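Local structure of VgrG protein (Vibrio cholerae, 4E1D) at residues Ile25-Glu30 with Leu91-Cys96. The protein probably cross-links actin, with ATP and divalent metal ions taking part in the reaction. Residues are numbered along the deposited sequence; the frame is centred on the assembly and turned at random.
With MN (manganese (II) ion), chain D; ADP (adenosine-5'-diphosphate), chain B.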
loop_
_atom_site.group_PDB
_atom_site.type_symbol
_atom_site.label_atom_id
_atom_site.label_comp_id
_atom_site.label_asym_id
_atom_site.label_seq_id
_atom_site.Cartn_x
_atom_site.Cartn_y
_atom_site.Cartn_z
ATOM N N ILE A 25 1.382 9.729 5.879
ATOM C CA ILE A 25 1.020 9.542 4.476
ATOM C C ILE A 25 2.209 9.129 3.592
ATOM O O ILE A 25 3.304 9.681 3.701
ATOM C CB ILE A 25 0.193 10.737 3.907
ATOM C CG1 ILE A 25 -0.417 10.404 2.514
ATOM C CG2 ILE A 25 1.000 12.052 3.913
ATOM C CD1 ILE A 25 -1.721 11.080 2.184
ATOM N N GLY A 26 1.954 8.142 2.741
ATOM C CA GLY A 26 2.878 7.604 1.756
ATOM C C GLY A 26 2.207 7.551 0.399
ATOM O O GLY A 26 0.992 7.343 0.326
ATOM N N ILE A 27 2.968 7.784 -0.688
ATOM C CA ILE A 27 2.410 7.777 -2.045
ATOM C C ILE A 27 3.125 6.807 -2.976
ATOM O O ILE A 27 4.305 6.518 -2.784
ATOM C CB ILE A 27 2.251 9.205 -2.669
ATOM C CG1 ILE A 27 3.615 9.906 -2.875
ATOM C CG2 ILE A 27 1.263 10.081 -1.865
ATOM C CD1 ILE A 27 3.644 11.058 -3.858
ATOM N N GLU A 28 2.400 6.311 -3.982
ATOM C CA GLU A 28 2.917 5.419 -5.015
ATOM C C GLU A 28 2.624 6.086 -6.332
ATOM O O GLU A 28 1.509 6.565 -6.533
ATOM C CB GLU A 28 2.262 4.040 -4.950
ATOM C CG GLU A 28 2.693 3.223 -3.752
ATOM C CD GLU A 28 1.831 1.999 -3.540
ATOM O OE1 GLU A 28 0.746 2.134 -2.932
ATOM O OE2 GLU A 28 2.221 0.912 -4.022
ATOM N N ASN A 29 3.629 6.159 -7.212
ATOM C CA ASN A 29 3.508 6.845 -8.487
ATOM C C ASN A 29 4.104 6.046 -9.637
ATOM O O ASN A 29 5.315 6.092 -9.849
ATOM C CB ASN A 29 4.149 8.235 -8.360
ATOM C CG ASN A 29 3.867 9.189 -9.487
ATOM O OD1 ASN A 29 2.811 9.152 -10.133
ATOM N ND2 ASN A 29 4.796 10.108 -9.701
ATOM N N GLU A 30 3.251 5.318 -10.377
ATOM C CA GLU A 30 3.685 4.525 -11.521
ATOM C C GLU A 30 3.896 5.454 -12.723
ATOM O O GLU A 30 2.979 6.176 -13.124
ATOM C CB GLU A 30 2.695 3.392 -11.826
ATOM C CG GLU A 30 3.231 2.378 -12.823
ATOM C CD GLU A 30 2.222 1.380 -13.359
ATOM O OE1 GLU A 30 2.637 0.261 -13.732
ATOM O OE2 GLU A 30 1.017 1.715 -13.413
ATOM N N LEU A 91 7.480 5.028 -8.432
ATOM C CA LEU A 91 8.147 5.842 -7.422
ATOM C C LEU A 91 7.340 5.739 -6.120
ATOM O O LEU A 91 6.163 6.108 -6.074
ATOM C CB LEU A 91 8.314 7.302 -7.893
ATOM C CG LEU A 91 8.949 7.540 -9.284
ATOM C CD1 LEU A 91 9.118 9.020 -9.559
ATOM C CD2 LEU A 91 10.279 6.802 -9.447
ATOM N N VAL A 92 7.957 5.146 -5.096
ATOM C CA VAL A 92 7.328 4.888 -3.803
ATOM C C VAL A 92 7.940 5.807 -2.745
ATOM O O VAL A 92 9.078 5.604 -2.335
ATOM C CB VAL A 92 7.440 3.383 -3.441
ATOM C CG1 VAL A 92 6.744 3.078 -2.130
ATOM C CG2 VAL A 92 6.888 2.496 -4.551
ATOM N N SER A 93 7.178 6.819 -2.303
ATOM C CA SER A 93 7.637 7.790 -1.311
ATOM C C SER A 93 7.921 7.182 0.048
ATOM O O SER A 93 7.379 6.127 0.383
ATOM C CB SER A 93 6.658 8.954 -1.182
ATOM O OG SER A 93 5.524 8.599 -0.409
ATOM N N TYR A 94 8.806 7.831 0.809
ATOM C CA TYR A 94 9.083 7.455 2.188
ATOM C C TYR A 94 8.000 8.190 2.973
ATOM O O TYR A 94 7.736 9.356 2.651
ATOM C CB TYR A 94 10.490 7.882 2.624
ATOM C CG TYR A 94 11.556 6.915 2.163
ATOM C CD1 TYR A 94 12.149 7.046 0.913
ATOM C CD2 TYR A 94 11.950 5.849 2.965
ATOM C CE1 TYR A 94 13.125 6.150 0.478
ATOM C CE2 TYR A 94 12.929 4.950 2.543
ATOM C CZ TYR A 94 13.511 5.103 1.296
ATOM O OH TYR A 94 14.466 4.216 0.858
ATOM N N PRO A 95 7.270 7.529 3.901
ATOM C CA PRO A 95 6.177 8.227 4.588
ATOM C C PRO A 95 6.617 9.464 5.342
ATOM O O PRO A 95 7.766 9.561 5.785
ATOM C CB PRO A 95 5.641 7.175 5.552
ATOM C CG PRO A 95 6.768 6.223 5.747
ATOM C CD PRO A 95 7.404 6.147 4.406
ATOM N N CYS A 96 5.697 10.413 5.470
ATOM C CA CYS A 96 5.919 11.647 6.201
ATOM C C CYS A 96 4.637 11.970 6.957
ATOM O O CYS A 96 3.624 11.291 6.750
ATOM C CB CYS A 96 6.330 12.776 5.259
ATOM S SG CYS A 96 5.043 13.285 4.093
HETATM MN MN MN D . 3.666 -0.555 -4.813
HETATM P PB ADP B . 2.891 -2.533 -2.064
HETATM O O1B ADP B . 3.803 -3.507 -2.678
HETATM O O2B ADP B . 1.864 -3.260 -1.193
HETATM O O3B ADP B . 2.178 -1.725 -3.139
HETATM P PA ADP B . 5.055 -0.650 -1.288
HETATM O O1A ADP B . 6.182 -1.202 -0.497
HETATM O O2A ADP B . 5.464 -0.583 -2.786
HETATM O O3A ADP B . 3.746 -1.561 -1.121
HETATM O "O5'" ADP B . 4.704 0.817 -0.775
HETATM C "C5'" ADP B . 4.045 0.936 0.494
HETATM C "C4'" ADP B . 3.454 2.315 0.631
HETATM O "O4'" ADP B . 3.133 2.576 2.014
HETATM C "C3'" ADP B . 4.327 3.480 0.167
HETATM O "O3'" ADP B . 3.587 4.432 -0.591
HETATM C "C2'" ADP B . 4.903 4.019 1.479
HETATM O "O2'" ADP B . 5.228 5.401 1.449
HETATM C "C1'" ADP B . 3.735 3.788 2.419
HETATM N N9 ADP B . 4.090 3.687 3.837
HETATM C C8 ADP B . 5.045 2.887 4.400
HETATM N N7 ADP B . 5.160 3.035 5.701
HETATM C C5 ADP B . 4.206 3.998 6.010
HETATM C C6 ADP B . 3.846 4.630 7.216
HETATM N N6 ADP B . 4.462 4.412 8.370
HETATM N N1 ADP B . 2.864 5.564 7.168
HETATM C C2 ADP B . 2.298 5.844 5.984
HETATM N N3 ADP B . 2.564 5.326 4.780
HETATM C C4 ADP B . 3.535 4.401 4.857
HETATM O O HOH W 1 4.772 10.428 1.296
#
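Ser93 puts its hydroxyl where a backbone carbonyl would be expected opposite Ile27, and so bridges the break in an antiparallel beta ladder that forms the nucleotide-binding floor of the actin cross-linking domain. Regular pairing holds at both ends, Asn29 with Leu91 and Ile25 with Cys96, each with two backbone hydrogen bonds, but the register slips by one residue between them. The side chain of Ser93 spans the slip. Its CB packs 3.6 Å from CG1 of Ile27; with chi1 at 78° the hydroxyl lies between backbone N and carbonyl carbon and points across to the neighbouring strand, where OG accepts a nearly straight bond from Ile27 N at 2.7 Å. A water that donates to Ile25 O also hydrogen-bonds to the same OG. Ser93 N returns a bond to Ile27 O, so serine and isoleucine still pair, through one side-chain and one backbone link.

The irregularity coincides with the nucleotide site. Ser93 O accepts a hydrogen bond from ADP O2' at 2.5 Å, while Ile27 O receives a weak one from O3'. Gly26 brings its bare CA to 3.2 Å from O2'. Pro95 lays its ring against the adenine, CG 3.4 Å from C5, and Val92 CG1 packs against O5' and C3' of ADP. On this same face, Glu28 leaves the strand as an extended chain: CB leads to CG, which passes ADP O3', CD then nears the metal, and OE2 binds one manganese ion, which Glu90 also binds; a second manganese lies about 3 Å from the Glu28 side chain. The first ion in turn holds the terminal phosphate of ADP through O3B, 2.5 Å from the manganese, with Glu28 OE2 at 2.2 Å.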